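PDB 1AGQ: glial cell-derived neurotrophic factor from Rattus norvegicus, which acts as a neurotrophic growth factor of the cystine-knot, transforming growth factor beta-like family and probably signals by binding cell-surface receptors. Local coordinates for residues 65-70 with 128-133; 46-51 with 61-66. One frame throughout, in Å; residues are numbered along the deposited sequence.

Contact 1: 65-70 with 128-133; sequences IFRYCS and SAKRCG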
ATOM      1  N   ILE B  65     -10.264   2.440 -17.412  1.00 24.82           N
ATOM      2  CA  ILE B  65      -9.328   1.717 -16.581  1.00 22.84           C
ATOM      3  C   ILE B  65     -10.217   1.362 -15.370  1.00 21.86           C
ATOM      4  O   ILE B  65     -10.643   2.246 -14.631  1.00 27.26           O
ATOM      5  CB  ILE B  65      -8.182   2.608 -16.088  1.00 26.95           C
ATOM      6  CG1 ILE B  65      -7.422   3.219 -17.270  1.00 29.30           C
ATOM      7  CG2 ILE B  65      -7.250   1.777 -15.245  1.00 23.08           C
ATOM      8  CD1 ILE B  65      -6.740   2.189 -18.142  1.00 38.00           C
ATOM      9  N   PHE B  66     -10.549   0.092 -15.200  1.00 20.45           N
ATOM     10  CA  PHE B  66     -11.376  -0.289 -14.070  1.00 22.85           C
ATOM     11  C   PHE B  66     -10.394  -0.668 -12.964  1.00 21.54           C
ATOM     12  O   PHE B  66      -9.413  -1.360 -13.221  1.00 20.24           O
ATOM     13  CB  PHE B  66     -12.254  -1.479 -14.439  1.00 21.19           C
ATOM     14  CG  PHE B  66     -12.887  -2.160 -13.254  1.00 17.46           C
ATOM     15  CD1 PHE B  66     -13.949  -1.570 -12.587  1.00 25.55           C
ATOM     16  CD2 PHE B  66     -12.398  -3.381 -12.796  1.00 23.73           C
ATOM     17  CE1 PHE B  66     -14.519  -2.180 -11.479  1.00 23.53           C
ATOM     18  CE2 PHE B  66     -12.967  -3.995 -11.679  1.00 25.32           C
ATOM     19  CZ  PHE B  66     -14.026  -3.389 -11.025  1.00 23.37           C
ATOM     20  N   ARG B  67     -10.633  -0.186 -11.749  1.00 22.81           N
ATOM     21  CA  ARG B  67      -9.746  -0.535 -10.643  1.00 21.76           C
ATOM     22  C   ARG B  67     -10.529  -1.184  -9.518  1.00 19.96           C
ATOM     23  O   ARG B  67     -11.642  -0.793  -9.215  1.00 20.23           O
ATOM     24  CB  ARG B  67      -9.009   0.703 -10.142  1.00 18.64           C
ATOM     25  CG  ARG B  67      -8.183   1.324 -11.253  1.00 21.02           C
ATOM     26  CD  ARG B  67      -7.191   2.315 -10.692  1.00 27.39           C
ATOM     27  NE  ARG B  67      -7.861   3.517 -10.209  1.00 31.79           N
ATOM     28  CZ  ARG B  67      -7.221   4.645  -9.925  1.00 44.44           C
ATOM     29  NH1 ARG B  67      -5.904   4.698 -10.075  1.00 39.40           N
ATOM     30  NH2 ARG B  67      -7.890   5.726  -9.530  1.00 36.97           N
ATOM     31  N   TYR B  68      -9.943  -2.226  -8.943  1.00 21.30           N
ATOM     32  CA  TYR B  68     -10.603  -2.935  -7.870  1.00 22.04           C
ATOM     33  C   TYR B  68      -9.623  -3.155  -6.735  1.00 25.95           C
ATOM     34  O   TYR B  68      -8.412  -3.105  -6.942  1.00 18.14           O
ATOM     35  CB  TYR B  68     -11.160  -4.271  -8.377  1.00 17.63           C
ATOM     36  CG  TYR B  68     -10.124  -5.257  -8.851  1.00 24.19           C
ATOM     37  CD1 TYR B  68      -9.629  -5.199 -10.146  1.00 17.23           C
ATOM     38  CD2 TYR B  68      -9.671  -6.287  -8.019  1.00 24.57           C
ATOM     39  CE1 TYR B  68      -8.712  -6.143 -10.621  1.00 16.42           C
ATOM     40  CE2 TYR B  68      -8.743  -7.244  -8.491  1.00 28.19           C
ATOM     41  CZ  TYR B  68      -8.272  -7.164  -9.792  1.00 23.37           C
ATOM     42  OH  TYR B  68      -7.329  -8.072 -10.266  1.00 21.50           O
ATOM     43  N   CYS B  69     -10.178  -3.394  -5.548  1.00 22.59           N
ATOM     44  CA  CYS B  69      -9.427  -3.608  -4.316  1.00 24.53           C
ATOM     45  C   CYS B  69      -9.457  -5.074  -3.905  1.00 31.48           C
ATOM     46  O   CYS B  69     -10.493  -5.755  -3.997  1.00 26.69           O
ATOM     47  CB  CYS B  69     -10.053  -2.760  -3.203  1.00 21.85           C
ATOM     48  SG  CYS B  69     -10.080  -0.986  -3.546  1.00 28.23           S
ATOM     49  N   SER B  70      -8.312  -5.571  -3.463  1.00 26.91           N
ATOM     50  CA  SER B  70      -8.216  -6.948  -3.020  1.00 33.17           C
ATOM     51  C   SER B  70      -6.960  -7.136  -2.188  1.00 29.79           C
ATOM     52  O   SER B  70      -5.984  -6.408  -2.352  1.00 30.96           O
ATOM     53  CB  SER B  70      -8.212  -7.898  -4.221  1.00 31.35           C
ATOM     54  OG  SER B  70      -7.025  -7.778  -4.982  1.00 28.01           O
ATOM     55  N   SER B 128     -15.765   2.248 -10.037  1.00 20.71           N
ATOM     56  CA  SER B 128     -14.356   1.923 -10.036  1.00 23.33           C
ATOM     57  C   SER B 128     -13.686   2.474  -8.779  1.00 19.56           C
ATOM     58  O   SER B 128     -13.998   3.579  -8.327  1.00 23.66           O
ATOM     59  CB  SER B 128     -13.697   2.520 -11.279  1.00 25.02           C
ATOM     60  OG  SER B 128     -12.400   1.990 -11.474  1.00 21.91           O
ATOM     61  N   ALA B 129     -12.747   1.708  -8.235  1.00 22.41           N
ATOM     62  CA  ALA B 129     -12.052   2.146  -7.029  1.00 22.76           C
ATOM     63  C   ALA B 129     -10.993   3.210  -7.313  1.00 25.08           C
ATOM     64  O   ALA B 129     -10.308   3.176  -8.341  1.00 25.55           O
ATOM     65  CB  ALA B 129     -11.402   0.951  -6.341  1.00 21.83           C
ATOM     66  N   LYS B 130     -10.868   4.150  -6.381  1.00 21.53           N
ATOM     67  CA  LYS B 130      -9.865   5.196  -6.459  1.00 24.87           C
ATOM     68  C   LYS B 130      -8.843   4.926  -5.339  1.00 25.54           C
ATOM     69  O   LYS B 130      -7.639   5.113  -5.513  1.00 24.31           O
ATOM     70  CB  LYS B 130     -10.529   6.556  -6.238  1.00 30.81           C
ATOM     71  CG  LYS B 130      -9.587   7.731  -6.266  1.00 32.10           C
ATOM     72  CD  LYS B 130     -10.406   9.013  -6.409  1.00 38.43           C
ATOM     73  CE  LYS B 130      -9.546  10.251  -6.259  1.00 60.68           C
ATOM     74  NZ  LYS B 130     -10.384  11.468  -6.064  1.00 67.66           N
ATOM     75  N   ARG B 131      -9.350   4.484  -4.186  1.00 28.65           N
ATOM     76  CA  ARG B 131      -8.517   4.193  -3.007  1.00 27.84           C
ATOM     77  C   ARG B 131      -9.076   2.947  -2.350  1.00 21.54           C
ATOM     78  O   ARG B 131     -10.288   2.780  -2.304  1.00 28.62           O
ATOM     79  CB  ARG B 131      -8.616   5.330  -1.991  1.00 37.53           C
ATOM     80  CG  ARG B 131      -7.626   6.456  -2.142  1.00 54.44           C
ATOM     81  CD  ARG B 131      -7.576   7.280  -0.851  1.00 56.04           C
ATOM     82  NE  ARG B 131      -8.884   7.816  -0.464  1.00 61.75           N
ATOM     83  CZ  ARG B 131      -9.423   7.686   0.749  1.00 64.56           C
ATOM     84  NH1 ARG B 131      -8.772   7.038   1.705  1.00 62.43           N
ATOM     85  NH2 ARG B 131     -10.619   8.204   1.008  1.00 58.96           N
ATOM     86  N   CYS B 132      -8.194   2.104  -1.820  1.00 23.83           N
ATOM     87  CA  CYS B 132      -8.573   0.851  -1.159  1.00 29.67           C
ATOM     88  C   CYS B 132      -8.334   0.922   0.341  1.00 31.81           C
ATOM     89  O   CYS B 132      -7.420   1.612   0.789  1.00 29.26           O
ATOM     90  CB  CYS B 132      -7.750  -0.298  -1.722  1.00 28.04           C
ATOM     91  SG  CYS B 132      -8.088  -0.553  -3.481  1.00 31.73           S
ATOM     92  N   GLY B 133      -9.147   0.212   1.117  1.00 28.97           N
ATOM     93  CA  GLY B 133      -8.961   0.224   2.562  1.00 28.49           C
ATOM     94  C   GLY B 133      -9.668  -0.940   3.219  1.00 31.69           C
ATOM     95  O   GLY B 133     -10.590  -1.530   2.647  1.00 25.65           O
TER
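Phe66 CA lies 3.6 Å from Ser128 OG at the start of the contact, and the same oxygen accepts the next amide, with Arg67 N 2.8 Å from Ser128 OG. OG, anti to the backbone N of its residue (chi1 -167°), lies beside that amide. A second partner, Asp109 OD2, also hydrogen-bonds the hydroxyl of the buried Ser128. Arg67 carries the polar part of the contact. Its carbonyl O accepts from Ala129 N at 2.9 Å, the donor standing above the carbonyl plane. Its side chain, bent at chi3 (-71°), brings NE to 3.1 Å from Ala129 O; the donor lies in the plane of that carbonyl, although the oxygen is tilted 31° from the guanidinium plane. Lys130 O sits over one face of the guanidinium, while NH2 of Arg67 forms a salt bridge with Asp109, which thus holds both Arg67 and Ser128. Tyr68 points away, its OH hydrogen-bonded to His48 NE2 of the third subunit. Cys69 points at the other segment; its SG is bonded to Cys132 SG (2.0 Å) and packs 3.6 Å from Ala129 CB. In the cystine knot of this family, Cys69-Cys132, Cys73-Cys134 and the backbone between them form a ring threaded by Cys42-Cys103, tying the strands together. Strand 43-50 pairs with strand 63-70 and sends Leu44 against Ala129 and Cys132. Strand 103-108 pairs with strand 129-134, where Lys130 and Arg131 form a classic bulge opposite Ala107, and Leu87 of the second subunit covers Phe66.

Contact 2: 46-51 with 61-66; sequences AIHLNV and KEELIF
Leu49 and Phe66 lie side by side on one face of the hairpin, pointing the same way, with Leu49 CD1 3.7 Å from Phe66 CB. Ile47 CG2 comes to the edge of the Phe66 ring, in its plane and 3.7 Å from CD2. Past the end of strand 46-50, Val51 CG2 meets Leu64 CD2 at 3.8 Å. Val51 CG2 also packs on CB and CG of Glu62, the two side chains running alongside each other. The strands are antiparallel, and their backbones are joined at the hydrogen-bonded pairs Ile47-Phe66 and Leu49-Leu64 by two bonds each. Leu49 N to Leu64 O is nearly straight, at 177°. Val51 N adds a further bond to Glu62 O at 2.8 Å. On the face that carries His48 and Ile65, Ile65 CD1 lies 3.9 Å from His48 CB; nearby, Ala46 CB touches Ile65 CG2. The polar edge follows: His48 NE2 meets Glu63 OE1 in the plane of the imidazole at 2.8 Å, in a weak hydrogen bond, with ring and carboxylate planes 70° apart. The other carboxylate oxygen, Glu63 OE2, stands 3.2 Å from Asn50 ND2. This two-stranded hairpin, one of the long beta fingers of the transforming growth factor beta-like fold, rests through Val51 and Glu62 on Phe114 of strand 112-115, while Leu87 of the second subunit covers Leu49 and Phe66; at Ala46 a parallel strand of the third subunit continues the sheet.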
ATOM      1  N   ALA B  46      -5.435  -2.329 -11.387  1.00 23.05           N
ATOM      2  CA  ALA B  46      -6.071  -1.734 -12.563  1.00 21.77           C
ATOM      3  C   ALA B  46      -6.131  -2.688 -13.766  1.00 21.63           C
ATOM      4  O   ALA B  46      -5.232  -3.510 -13.997  1.00 22.05           O
ATOM      5  CB  ALA B  46      -5.325  -0.464 -12.947  1.00 20.08           C
ATOM      6  N   ILE B  47      -7.203  -2.561 -14.540  1.00 26.11           N
ATOM      7  CA  ILE B  47      -7.356  -3.357 -15.746  1.00 25.26           C
ATOM      8  C   ILE B  47      -8.044  -2.485 -16.800  1.00 24.75           C
ATOM      9  O   ILE B  47      -9.076  -1.872 -16.537  1.00 23.86           O
ATOM     10  CB  ILE B  47      -8.169  -4.664 -15.484  1.00 23.68           C
ATOM     11  CG1 ILE B  47      -8.317  -5.451 -16.786  1.00 23.99           C
ATOM     12  CG2 ILE B  47      -9.489  -4.349 -14.829  1.00 29.36           C
ATOM     13  CD1 ILE B  47      -8.624  -6.912 -16.560  1.00 23.80           C
ATOM     14  N   HIS B  48      -7.427  -2.371 -17.966  1.00 21.52           N
ATOM     15  CA  HIS B  48      -8.020  -1.572 -19.027  1.00 26.36           C
ATOM     16  C   HIS B  48      -9.096  -2.435 -19.665  1.00 27.14           C
ATOM     17  O   HIS B  48      -8.817  -3.552 -20.091  1.00 30.01           O
ATOM     18  CB  HIS B  48      -6.982  -1.189 -20.077  1.00 34.78           C
ATOM     19  CG  HIS B  48      -7.578  -0.493 -21.263  1.00 52.30           C
ATOM     20  ND1 HIS B  48      -7.246  -0.806 -22.560  1.00 66.92           N
ATOM     21  CD2 HIS B  48      -8.534   0.466 -21.335  1.00 53.23           C
ATOM     22  CE1 HIS B  48      -7.971  -0.071 -23.385  1.00 66.90           C
ATOM     23  NE2 HIS B  48      -8.758   0.708 -22.671  1.00 57.57           N
ATOM     24  N   LEU B  49     -10.322  -1.927 -19.713  1.00 31.23           N
ATOM     25  CA  LEU B  49     -11.437  -2.674 -20.274  1.00 31.16           C
ATOM     26  C   LEU B  49     -12.277  -1.813 -21.202  1.00 32.64           C
ATOM     27  O   LEU B  49     -12.165  -0.598 -21.218  1.00 27.39           O
ATOM     28  CB  LEU B  49     -12.354  -3.187 -19.158  1.00 29.16           C
ATOM     29  CG  LEU B  49     -11.843  -4.113 -18.039  1.00 27.90           C
ATOM     30  CD1 LEU B  49     -12.881  -4.172 -16.939  1.00 32.63           C
ATOM     31  CD2 LEU B  49     -11.573  -5.496 -18.583  1.00 33.31           C
ATOM     32  N   ASN B  50     -13.121  -2.471 -21.985  1.00 35.54           N
ATOM     33  CA  ASN B  50     -14.041  -1.761 -22.854  1.00 32.45           C
ATOM     34  C   ASN B  50     -15.281  -1.716 -21.988  1.00 25.75           C
ATOM     35  O   ASN B  50     -15.571  -2.668 -21.283  1.00 25.21           O
ATOM     36  CB  ASN B  50     -14.345  -2.575 -24.112  1.00 34.46           C
ATOM     37  CG  ASN B  50     -13.126  -2.771 -24.975  1.00 28.68           C
ATOM     38  OD1 ASN B  50     -12.818  -3.913 -25.358  1.00 46.54           O
ATOM     39  ND2 ASN B  50     -12.429  -1.709 -25.288  1.00 27.13           N
ATOM     40  N   VAL B  51     -16.021  -0.622 -22.027  1.00 26.40           N
ATOM     41  CA  VAL B  51     -17.230  -0.572 -21.234  1.00 29.96           C
ATOM     42  C   VAL B  51     -18.123  -1.766 -21.592  1.00 34.92           C
ATOM     43  O   VAL B  51     -18.914  -2.220 -20.776  1.00 37.13           O
ATOM     44  CB  VAL B  51     -17.962   0.746 -21.463  1.00 27.13           C
ATOM     45  CG1 VAL B  51     -19.373   0.683 -20.874  1.00 32.87           C
ATOM     46  CG2 VAL B  51     -17.159   1.860 -20.815  1.00 24.50           C
ATOM     47  N   LYS B  61     -18.195   2.255 -27.621  1.00 33.21           N
ATOM     48  CA  LYS B  61     -16.772   2.031 -27.867  1.00 35.96           C
ATOM     49  C   LYS B  61     -15.989   2.591 -26.668  1.00 34.45           C
ATOM     50  O   LYS B  61     -14.762   2.555 -26.630  1.00 35.69           O
ATOM     51  CB  LYS B  61     -16.324   2.752 -29.137  1.00 40.86           C
ATOM     52  N   GLU B  62     -16.719   3.101 -25.689  1.00 28.86           N
ATOM     53  CA  GLU B  62     -16.107   3.677 -24.500  1.00 31.03           C
ATOM     54  C   GLU B  62     -15.186   2.653 -23.816  1.00 25.69           C
ATOM     55  O   GLU B  62     -15.494   1.466 -23.761  1.00 27.95           O
ATOM     56  CB  GLU B  62     -17.211   4.132 -23.548  1.00 31.07           C
ATOM     57  CG  GLU B  62     -16.757   5.083 -22.447  1.00 37.50           C
ATOM     58  CD  GLU B  62     -16.565   6.508 -22.945  1.00 49.71           C
ATOM     59  OE1 GLU B  62     -16.985   6.800 -24.089  1.00 45.25           O
ATOM     60  OE2 GLU B  62     -15.995   7.335 -22.197  1.00 38.26           O
ATOM     61  N   GLU B  63     -14.038   3.119 -23.344  1.00 27.96           N
ATOM     62  CA  GLU B  63     -13.083   2.258 -22.646  1.00 30.21           C
ATOM     63  C   GLU B  63     -12.835   2.890 -21.294  1.00 30.98           C
ATOM     64  O   GLU B  63     -13.160   4.057 -21.079  1.00 34.16           O
ATOM     65  CB  GLU B  63     -11.748   2.202 -23.381  1.00 29.52           C
ATOM     66  CG  GLU B  63     -11.833   1.654 -24.785  1.00 42.12           C
ATOM     67  CD  GLU B  63     -10.469   1.424 -25.399  1.00 48.49           C
ATOM     68  OE1 GLU B  63      -9.501   2.108 -24.993  1.00 58.90           O
ATOM     69  OE2 GLU B  63     -10.372   0.558 -26.293  1.00 63.16           O
ATOM     70  N   LEU B  64     -12.231   2.133 -20.388  1.00 28.95           N
ATOM     71  CA  LEU B  64     -11.934   2.679 -19.095  1.00 30.13           C
ATOM     72  C   LEU B  64     -10.915   1.824 -18.389  1.00 24.49           C
ATOM     73  O   LEU B  64     -10.680   0.663 -18.751  1.00 25.88           O
ATOM     74  CB  LEU B  64     -13.214   2.758 -18.243  1.00 27.36           C
ATOM     75  CG  LEU B  64     -13.635   1.440 -17.585  1.00 29.62           C
ATOM     76  CD1 LEU B  64     -14.588   1.690 -16.420  1.00 33.77           C
ATOM     77  CD2 LEU B  64     -14.291   0.567 -18.632  1.00 30.95           C
ATOM     78  N   ILE B  65     -10.264   2.440 -17.412  1.00 24.82           N
ATOM     79  CA  ILE B  65      -9.328   1.717 -16.581  1.00 22.84           C
ATOM     80  C   ILE B  65     -10.217   1.362 -15.370  1.00 21.86           C
ATOM     81  O   ILE B  65     -10.643   2.246 -14.631  1.00 27.26           O
ATOM     82  CB  ILE B  65      -8.182   2.608 -16.088  1.00 26.95           C
ATOM     83  CG1 ILE B  65      -7.422   3.219 -17.270  1.00 29.30           C
ATOM     84  CG2 ILE B  65      -7.250   1.777 -15.245  1.00 23.08           C
ATOM     85  CD1 ILE B  65      -6.740   2.189 -18.142  1.00 38.00           C
ATOM     86  N   PHE B  66     -10.549   0.092 -15.200  1.00 20.45           N
ATOM     87  CA  PHE B  66     -11.376  -0.289 -14.070  1.00 22.85           C
ATOM     88  C   PHE B  66     -10.394  -0.668 -12.964  1.00 21.54           C
ATOM     89  O   PHE B  66      -9.413  -1.360 -13.221  1.00 20.24           O
ATOM     90  CB  PHE B  66     -12.254  -1.479 -14.439  1.00 21.19           C
ATOM     91  CG  PHE B  66     -12.887  -2.160 -13.254  1.00 17.46           C
ATOM     92  CD1 PHE B  66     -13.949  -1.570 -12.587  1.00 25.55           C
ATOM     93  CD2 PHE B  66     -12.398  -3.381 -12.796  1.00 23.73           C
ATOM     94  CE1 PHE B  66     -14.519  -2.180 -11.479  1.00 23.53           C
ATOM     95  CE2 PHE B  66     -12.967  -3.995 -11.679  1.00 25.32           C
ATOM     96  CZ  PHE B  66     -14.026  -3.389 -11.025  1.00 23.37           C
TER

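How the contacts relate
Both contacts use strand 63-70 and share Ile65 and Phe66, but they hold it differently. Both are partly buried. Contact 1 is the more central, its centre about 5 Å from that of the chain, and joins the strand to a segment far off in sequence through a disulfide, an arginine and a serine hydroxyl. Contact 2, centred about 16 Å from the chain centre, joins segments only 10 residues apart by a regular backbone ladder, with apolar side chains on the Phe66 face, and Ile65 with His48, Asn50 and Glu63 on the more exposed one. The two meet where Arg67 CG packs on Ala46 CB, 3.8 Å apart, and both touch the second subunit.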